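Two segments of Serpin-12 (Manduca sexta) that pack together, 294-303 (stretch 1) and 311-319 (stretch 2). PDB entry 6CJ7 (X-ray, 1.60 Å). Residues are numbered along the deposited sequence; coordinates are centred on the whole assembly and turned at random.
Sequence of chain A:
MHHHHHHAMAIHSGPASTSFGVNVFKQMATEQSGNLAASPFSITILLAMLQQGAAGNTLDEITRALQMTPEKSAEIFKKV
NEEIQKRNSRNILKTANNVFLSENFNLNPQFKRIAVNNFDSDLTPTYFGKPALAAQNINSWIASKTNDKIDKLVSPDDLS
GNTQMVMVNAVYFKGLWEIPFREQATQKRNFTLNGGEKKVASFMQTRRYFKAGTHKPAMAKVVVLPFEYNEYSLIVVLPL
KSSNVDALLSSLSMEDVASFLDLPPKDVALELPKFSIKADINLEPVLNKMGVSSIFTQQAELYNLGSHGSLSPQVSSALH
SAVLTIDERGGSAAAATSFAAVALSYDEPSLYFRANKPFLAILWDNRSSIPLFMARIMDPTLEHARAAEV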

# COMPACT_ATOMS: atom_id res chain seq x y z
N SER A 294 7.80 11.86 -17.09
CA SER A 294 7.35 11.87 -18.48
C SER A 294 5.91 11.40 -18.63
O SER A 294 5.23 11.82 -19.57
CB SER A 294 8.28 11.01 -19.35
OG SER A 294 8.22 9.66 -18.95
N ILE A 295 5.42 10.54 -17.73
CA ILE A 295 4.10 9.96 -17.91
C ILE A 295 2.99 11.00 -17.85
O ILE A 295 1.89 10.75 -18.36
CB ILE A 295 3.78 8.83 -16.91
CG1 ILE A 295 3.60 9.39 -15.49
CG2 ILE A 295 4.84 7.72 -16.95
CD1 ILE A 295 3.28 8.30 -14.48
N PHE A 296 3.23 12.16 -17.21
CA PHE A 296 2.22 13.20 -17.10
C PHE A 296 2.30 14.24 -18.22
O PHE A 296 1.38 15.04 -18.35
CB PHE A 296 2.34 13.92 -15.74
CG PHE A 296 2.20 12.99 -14.56
CD1 PHE A 296 0.97 12.50 -14.19
CD2 PHE A 296 3.32 12.60 -13.84
CE1 PHE A 296 0.83 11.63 -13.12
CE2 PHE A 296 3.20 11.73 -12.76
CZ PHE A 296 1.96 11.25 -12.41
N THR A 297 3.36 14.22 -19.03
CA THR A 297 3.61 15.24 -20.03
C THR A 297 2.92 14.89 -21.35
O THR A 297 2.60 13.74 -21.63
CB THR A 297 5.11 15.44 -20.29
OG1 THR A 297 5.63 14.32 -21.03
CG2 THR A 297 5.87 15.56 -18.97
N GLN A 298 2.73 15.92 -22.18
CA GLN A 298 2.21 15.64 -23.51
C GLN A 298 3.27 15.02 -24.41
O GLN A 298 2.98 14.74 -25.58
CB GLN A 298 1.61 16.93 -24.09
CG GLN A 298 0.24 17.22 -23.46
CD GLN A 298 -0.16 18.68 -23.46
OE1 GLN A 298 0.69 19.57 -23.55
NE2 GLN A 298 -1.46 18.94 -23.34
N GLN A 299 4.47 14.75 -23.88
CA GLN A 299 5.48 13.94 -24.55
C GLN A 299 5.47 12.49 -24.09
O GLN A 299 6.33 11.71 -24.50
CB GLN A 299 6.88 14.53 -24.33
CG GLN A 299 7.13 15.84 -25.08
CD GLN A 299 6.32 16.98 -24.50
OE1 GLN A 299 6.33 17.21 -23.29
NE2 GLN A 299 5.59 17.69 -25.36
N ALA A 300 4.52 12.12 -23.23
CA ALA A 300 4.41 10.74 -22.78
C ALA A 300 4.27 9.80 -23.97
O ALA A 300 3.49 10.06 -24.89
CB ALA A 300 3.21 10.56 -21.85
N GLU A 301 5.02 8.70 -23.92
CA GLU A 301 5.04 7.70 -24.99
C GLU A 301 4.30 6.47 -24.48
O GLU A 301 4.91 5.52 -23.98
CB GLU A 301 6.47 7.38 -25.40
CG GLU A 301 7.17 8.53 -26.08
CD GLU A 301 6.63 8.76 -27.48
OE1 GLU A 301 6.17 7.79 -28.12
OE2 GLU A 301 6.65 9.91 -27.95
N LEU A 302 2.97 6.50 -24.61
CA LEU A 302 2.09 5.44 -24.16
C LEU A 302 1.19 4.98 -25.30
O LEU A 302 0.03 4.61 -25.09
CB LEU A 302 1.26 5.90 -22.96
CG LEU A 302 2.09 6.25 -21.73
CD1 LEU A 302 1.29 7.10 -20.73
CD2 LEU A 302 2.62 4.95 -21.07
N TYR A 303 1.72 5.00 -26.53
CA TYR A 303 0.91 4.69 -27.70
C TYR A 303 0.43 3.25 -27.71
O TYR A 303 -0.59 2.95 -28.34
CB TYR A 303 1.71 5.00 -28.97
CG TYR A 303 0.85 5.05 -30.21
CD1 TYR A 303 0.06 6.16 -30.47
CD2 TYR A 303 0.83 3.98 -31.11
CE1 TYR A 303 -0.73 6.22 -31.60
CE2 TYR A 303 0.03 4.03 -32.24
CZ TYR A 303 -0.75 5.14 -32.48
OH TYR A 303 -1.54 5.20 -33.60
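Stretch 2, residues 311-319: LSPQVSSAL

Two direct hydrogen bonds join these segments, and one of them ends on a side chain: the backbone amide Leu302 N donates to Ser312 OG at 2.8 Å. The same hydroxyl gives its own proton to its neighbour's carbonyl, Ser312 OG to Pro313 O at 2.8 Å, so a single short side chain accepts across the interface and donates within its own segment. Serine suits the place because its hydroxyl lies one bond beyond CB and can do both; with chi1 at 173° (t) and CB directed toward stretch 1, it reaches the amide without a longer arm.

Stretch 2 runs antiparallel to stretch 1. Ser312 lies nearest Tyr303, their CA atoms 4.5 Å apart; further along, the CA atoms of Gln314 and Ala300 are 5.5 Å apart, and those of Val315 and Phe296 4.9 Å. From Leu311 to Val315 the chain is extended, with phi between -71° and -130° and psi from 120° to 169°, yet it is loop; a strand begins at Ser317. The extended part, not the strand, lies against the end of a 3-10 segment at Phe296 and the type I turn from Thr297 to Ala300, closed by Ala300 N to Thr297 O at 3.0 Å.

The second direct bond is between backbones, Val315 N to Ile295 O, 2.9 Å long with an angle of 161° at the hydrogen. Beside this bond the branched Val315 side chain, pointing toward stretch 1, lies among apolar neighbours: Val315 CG1 is 3.6 Å from Phe296 CE1, while Val315 CG2 lies 4.1 Å from Ile295 CB and 4.4 Å from Leu302 CD1. The Phe296 CA-to-CB bond points away overall, though CB touches stretch 2, and the end of the ring comes nearer, placing its edge near Val315 O, 3.5 Å from Phe296 CD1, and Phe296 CE1 4.2 Å from Ala318 CB. The small methyl of Ala318 fits at that edge.

Gln314, which has the largest covered area, lies over the turn. Gln314 CB lies 3.2 Å from Thr297 O and 3.7 Å from Ala300 CB, and the amide stays close to stretch 1, with Gln314 OE1 3.7 Å from Gln298 CG and NE2 donating to a water. That water accepts from Gln314 NE2 at 2.5 Å and from Gln298 NE2 at 2.9 Å, bridging two polar ends. Pro313, whose ring leaves no amide hydrogen to satisfy, sets Pro313 CD 3.8 Å from Leu302 O. At the far end, Tyr303 turns its ring edge to the backbone of Leu311, with Tyr303 CE1 3.6 Å from Leu311 O.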

# COMPACT_ATOMS: atom_id res chain seq x y z
N LEU A 311 -1.48 10.17 -32.01
CA LEU A 311 -1.23 10.73 -30.69
C LEU A 311 -1.35 9.66 -29.61
O LEU A 311 -2.25 8.81 -29.64
CB LEU A 311 -2.21 11.86 -30.37
CG LEU A 311 -2.16 13.11 -31.25
CD1 LEU A 311 -3.19 14.11 -30.76
CD2 LEU A 311 -0.77 13.72 -31.25
N SER A 312 -0.46 9.75 -28.63
CA SER A 312 -0.47 8.98 -27.40
C SER A 312 -1.25 9.72 -26.31
O SER A 312 -1.18 10.94 -26.22
CB SER A 312 0.95 8.72 -26.91
OG SER A 312 0.93 8.12 -25.63
N PRO A 313 -1.99 9.01 -25.47
CA PRO A 313 -2.51 9.64 -24.25
C PRO A 313 -1.38 9.88 -23.27
O PRO A 313 -0.27 9.38 -23.42
CB PRO A 313 -3.51 8.61 -23.72
CG PRO A 313 -2.91 7.29 -24.16
CD PRO A 313 -2.25 7.56 -25.50
N GLN A 314 -1.67 10.68 -22.25
CA GLN A 314 -0.79 10.77 -21.09
C GLN A 314 -1.63 10.59 -19.83
O GLN A 314 -2.87 10.61 -19.88
CB GLN A 314 -0.02 12.09 -21.04
CG GLN A 314 -0.86 13.32 -20.76
CD GLN A 314 -1.44 13.93 -22.01
OE1 GLN A 314 -0.95 13.70 -23.14
NE2 GLN A 314 -2.50 14.71 -21.84
N VAL A 315 -0.94 10.41 -18.70
CA VAL A 315 -1.63 10.26 -17.42
C VAL A 315 -2.13 11.62 -16.96
O VAL A 315 -1.35 12.56 -16.80
CB VAL A 315 -0.71 9.63 -16.36
CG1 VAL A 315 -1.45 9.55 -15.02
CG2 VAL A 315 -0.23 8.24 -16.81
N SER A 316 -3.45 11.73 -16.78
CA SER A 316 -4.01 12.97 -16.26
C SER A 316 -4.07 12.97 -14.74
O SER A 316 -3.80 14.00 -14.11
CB SER A 316 -5.43 13.20 -16.80
OG SER A 316 -5.43 13.12 -18.21
N SER A 317 -4.45 11.84 -14.15
CA SER A 317 -4.53 11.70 -12.71
C SER A 317 -4.05 10.31 -12.34
O SER A 317 -4.35 9.34 -13.05
CB SER A 317 -5.97 11.92 -12.21
OG SER A 317 -6.36 13.27 -12.37
N ALA A 318 -3.28 10.21 -11.27
CA ALA A 318 -2.80 8.94 -10.74
C ALA A 318 -3.16 8.93 -9.26
O ALA A 318 -2.60 9.71 -8.48
CB ALA A 318 -1.29 8.77 -10.94
N LEU A 319 -4.12 8.08 -8.89
CA LEU A 319 -4.75 8.15 -7.58
C LEU A 319 -4.61 6.81 -6.86
O LEU A 319 -4.83 5.75 -7.46
CB LEU A 319 -6.23 8.51 -7.71
CG LEU A 319 -6.49 9.80 -8.51
CD1 LEU A 319 -7.98 10.02 -8.73
CD2 LEU A 319 -5.87 10.97 -7.77
O HOH W 1 -3.28 16.66 -23.13